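Local atomic coordinates of putative carboxymuconolactone decarboxylase (Burkholderia xenovorans, PDB entry 2QEU), a protein that belongs to the all-helical, AhpD-like carboxymuconolactone decarboxylase family and may have peroxiredoxin activity, although its actual reaction is not established. Residues Tyr113-Pro116 against Ala117-Lys120; Tyr67-Leu70 against Ile71-Val74. All coordinates share one frame; numbering follows the deposited sequence.

Interaction 1: Tyr113-Pro116 against Ala117-Lys120. With ACT (acetate ion), chain F.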
# COMPACT_ATOMS: atom_id res chain seq x y z
N TYR B 113 5.28 -9.56 1.00
CA TYR B 113 4.46 -8.70 1.87
C TYR B 113 4.62 -8.93 3.40
O TYR B 113 3.95 -8.25 4.20
CB TYR B 113 3.02 -8.66 1.38
CG TYR B 113 2.82 -7.75 0.19
CD1 TYR B 113 2.65 -6.39 0.35
CD2 TYR B 113 2.81 -8.28 -1.12
CE1 TYR B 113 2.43 -5.57 -0.79
CE2 TYR B 113 2.63 -7.48 -2.22
CZ TYR B 113 2.43 -6.13 -2.05
OH TYR B 113 2.23 -5.35 -3.15
N GLY B 114 5.57 -9.74 3.82
CA GLY B 114 5.86 -9.92 5.22
C GLY B 114 4.85 -10.77 5.95
O GLY B 114 3.87 -11.27 5.40
N MSE B 115 5.11 -10.92 7.25
CA MSE B 115 4.29 -11.76 8.06
C MSE B 115 2.80 -11.34 8.07
O MSE B 115 1.95 -12.25 8.09
CB MSE B 115 4.89 -11.93 9.45
CG MSE B 115 4.13 -12.89 10.37
SE MSE B 115 3.81 -14.64 9.61
CE MSE B 115 5.72 -15.16 9.43
N PRO B 116 2.48 -10.05 7.91
CA PRO B 116 1.01 -9.71 7.84
C PRO B 116 0.25 -10.31 6.71
O PRO B 116 -0.94 -10.38 6.78
CB PRO B 116 1.01 -8.19 7.80
CG PRO B 116 2.32 -7.79 8.45
CD PRO B 116 3.31 -8.83 7.94
N ALA B 117 0.94 -10.72 5.65
CA ALA B 117 0.30 -11.44 4.55
C ALA B 117 -0.38 -12.75 5.01
O ALA B 117 -1.33 -13.22 4.39
CB ALA B 117 1.29 -11.78 3.39
N TRP B 118 0.18 -13.34 6.06
CA TRP B 118 -0.44 -14.46 6.78
C TRP B 118 -1.29 -13.99 7.99
O TRP B 118 -2.42 -14.43 8.17
CB TRP B 118 0.66 -15.40 7.27
CG TRP B 118 0.23 -16.42 8.26
CD1 TRP B 118 0.27 -16.32 9.60
CD2 TRP B 118 -0.33 -17.69 7.96
NE1 TRP B 118 -0.24 -17.44 10.17
CE2 TRP B 118 -0.63 -18.30 9.19
CE3 TRP B 118 -0.63 -18.37 6.77
CZ2 TRP B 118 -1.20 -19.56 9.27
CZ3 TRP B 118 -1.22 -19.61 6.85
CH2 TRP B 118 -1.44 -20.21 8.10
N GLY B 119 -0.69 -13.14 8.83
CA GLY B 119 -1.23 -12.86 10.13
C GLY B 119 -2.52 -12.09 10.18
O GLY B 119 -3.33 -12.30 11.05
N LYS B 120 -2.69 -11.11 9.30
CA LYS B 120 -3.89 -10.29 9.34
C LYS B 120 -5.07 -11.08 8.74
O LYS B 120 -5.98 -11.49 9.45
CB LYS B 120 -3.70 -8.94 8.63
CG LYS B 120 -2.68 -7.99 9.31
CD LYS B 120 -2.49 -6.66 8.54
CE LYS B 120 -3.67 -5.74 8.74
NZ LYS B 120 -3.60 -4.48 7.96
C ACT F . 1.31 -2.39 -2.80
O ACT F . 0.77 -1.45 -3.45
OXT ACT F . 0.53 -3.18 -2.30
CH3 ACT F . 2.76 -2.60 -2.62
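One carbonyl oxygen, that of Met115, takes two backbone N-H groups from the turn that follows it. Trp118 N stands 2.9 Å from Met115 O but well above the carbonyl plane, with a bent N-H...O angle of 139°, whereas Gly119 N, also 2.9 Å from Met115 O, comes in straighter and in the carbonyl plane. Just before this, Gly114, with positive phi, breaks away from the helix ending at Tyr113, and its O accepts Ala117 N at 3.0 Å. Lys120 N closes the series on Pro116 O at 3.2 Å, so three successive carbonyls of one short stretch are held. The side chains of Met115, a selenomethionine, and Trp118 run side by side. Both CG atoms lie anti to the backbone N (chi1 -176° and 168°), and the bend at chi2 of Met115 brings SE to 3.9 Å from Trp118 CD1, an oblique Met-aromatic contact. Lys120 lays its CD 3.9 Å from Pro116 CB, while its NZ reaches Asp80 in a salt bridge and Arg79 O of a second subunit. Trp118 NE1 is bonded to Ala31 O of that second subunit. The i+3 bonds pass into i+4 bonds as the short helix 116-119 forms, here a buried connector from helix 99-113 towards helix 122-137 at a subunit interface.

Interaction 2: Tyr67-Leu70 against Ile71-Val74; sequences YKHL and ILVV
Tyr67-Leu70 and Ile71-Val74 are two consecutive turns of one alpha helix, joined by four i to i+4 bonds: Ile71 N to Tyr67 O at 2.9 Å, Leu72 N to Lys68 O at 3.2 Å, Val73 N to His69 O at 2.8 Å and Val74 N to Leu70 O at 3.0 Å. The side chains add little to this ladder and mostly brush its carbonyls. Ile71 lays its CG1 beside the backbone N (chi1 -69°), which puts that branch 3.4 Å from Tyr67 O. Val73 does much the same with CG2, 3.3 Å from His69 O. Between apolar ends the touch is loose: Leu70 CD1 and Val74 CG2 are 4.5 Å apart. Leu72 CD1 lies obliquely to the His69 imidazole, 4.3 Å from His69 ND1. Polar ends look outward from the helix to other partners, Tyr67 OH to Glu101, Lys68 NZ to Lys55 O and Met53 O, and His69 to Asp24 and His88. Leu70 packs on Ile71 of a neighbouring subunit, and Ile71 on its Leu70. The chemistry thus implies a division of labour, in which the backbone bonds sustain the helix and the buried side chains, polar groups included, are spent on tying it to its neighbours.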
# COMPACT_ATOMS: atom_id res chain seq x y z
N TYR B 67 -6.63 -22.55 -9.48
CA TYR B 67 -5.44 -21.70 -9.34
C TYR B 67 -5.72 -20.21 -9.58
O TYR B 67 -5.10 -19.34 -8.94
CB TYR B 67 -4.29 -22.22 -10.20
CG TYR B 67 -3.87 -23.61 -9.77
CD1 TYR B 67 -3.68 -23.94 -8.43
CD2 TYR B 67 -3.70 -24.62 -10.71
CE1 TYR B 67 -3.36 -25.25 -8.03
CE2 TYR B 67 -3.35 -25.90 -10.33
CZ TYR B 67 -3.18 -26.23 -9.01
OH TYR B 67 -2.86 -27.54 -8.68
N LYS B 68 -6.70 -19.92 -10.46
CA LYS B 68 -7.19 -18.57 -10.62
C LYS B 68 -7.70 -18.03 -9.29
O LYS B 68 -7.33 -16.95 -8.84
CB LYS B 68 -8.29 -18.49 -11.66
CG LYS B 68 -7.83 -18.79 -13.08
CD LYS B 68 -8.88 -18.35 -14.13
CE LYS B 68 -8.32 -18.51 -15.51
NZ LYS B 68 -9.31 -18.18 -16.53
N HIS B 69 -8.57 -18.81 -8.65
CA HIS B 69 -9.06 -18.40 -7.33
C HIS B 69 -8.02 -18.41 -6.23
O HIS B 69 -8.07 -17.54 -5.35
CB HIS B 69 -10.28 -19.19 -6.95
CG HIS B 69 -11.51 -18.76 -7.66
ND1 HIS B 69 -12.20 -17.61 -7.35
CD2 HIS B 69 -12.18 -19.34 -8.69
CE1 HIS B 69 -13.24 -17.50 -8.16
NE2 HIS B 69 -13.26 -18.54 -8.98
N LEU B 70 -7.04 -19.31 -6.28
CA LEU B 70 -5.92 -19.23 -5.35
C LEU B 70 -5.17 -17.90 -5.49
O LEU B 70 -4.83 -17.28 -4.49
CB LEU B 70 -4.98 -20.41 -5.52
CG LEU B 70 -3.77 -20.41 -4.58
CD1 LEU B 70 -4.18 -20.40 -3.13
CD2 LEU B 70 -2.91 -21.63 -4.93
N ILE B 71 -4.91 -17.45 -6.73
CA ILE B 71 -4.27 -16.13 -6.92
C ILE B 71 -5.12 -15.03 -6.24
O ILE B 71 -4.58 -14.20 -5.52
CB ILE B 71 -3.99 -15.84 -8.42
CG1 ILE B 71 -2.88 -16.79 -8.93
CG2 ILE B 71 -3.66 -14.35 -8.68
CD1 ILE B 71 -2.79 -16.96 -10.49
N LEU B 72 -6.44 -15.10 -6.43
CA LEU B 72 -7.35 -14.12 -5.82
C LEU B 72 -7.34 -14.20 -4.30
O LEU B 72 -7.39 -13.18 -3.61
CB LEU B 72 -8.72 -14.18 -6.46
CG LEU B 72 -8.72 -13.66 -7.88
CD1 LEU B 72 -10.00 -14.17 -8.60
CD2 LEU B 72 -8.57 -12.18 -7.93
N VAL B 73 -7.21 -15.42 -3.77
CA VAL B 73 -7.08 -15.60 -2.33
C VAL B 73 -5.85 -14.83 -1.82
O VAL B 73 -5.92 -14.05 -0.90
CB VAL B 73 -6.98 -17.08 -1.92
CG1 VAL B 73 -6.40 -17.20 -0.48
CG2 VAL B 73 -8.32 -17.83 -2.07
N VAL B 74 -4.71 -15.07 -2.47
CA VAL B 74 -3.46 -14.44 -2.02
C VAL B 74 -3.56 -12.91 -2.14
O VAL B 74 -3.14 -12.16 -1.24
CB VAL B 74 -2.28 -15.02 -2.78
CG1 VAL B 74 -1.00 -14.21 -2.29
CG2 VAL B 74 -2.13 -16.49 -2.47

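In the fold
Interaction 2 lies deep in the fold, its centre about 7 Å from that of the chain, whereas interaction 1 sits about 19 Å out. Their centres are about 16 Å apart and their nearest atoms about 6 Å apart, so they do not touch; other residues connect them. Helix 65-79, which carries interaction 2, also supplies Ile78, against which Tyr113 and Ala117 pack. From helix 99-113, Ile106 meets both Val73 and Trp118. A citric acid lies about 3 Å from the side chain of Pro116, and one lies about 5 Å from that of Leu72; such molecules, probably from the crystallisation liquor, often mark pockets, but no functional site is established here. Each contact also packs against neighbouring subunits.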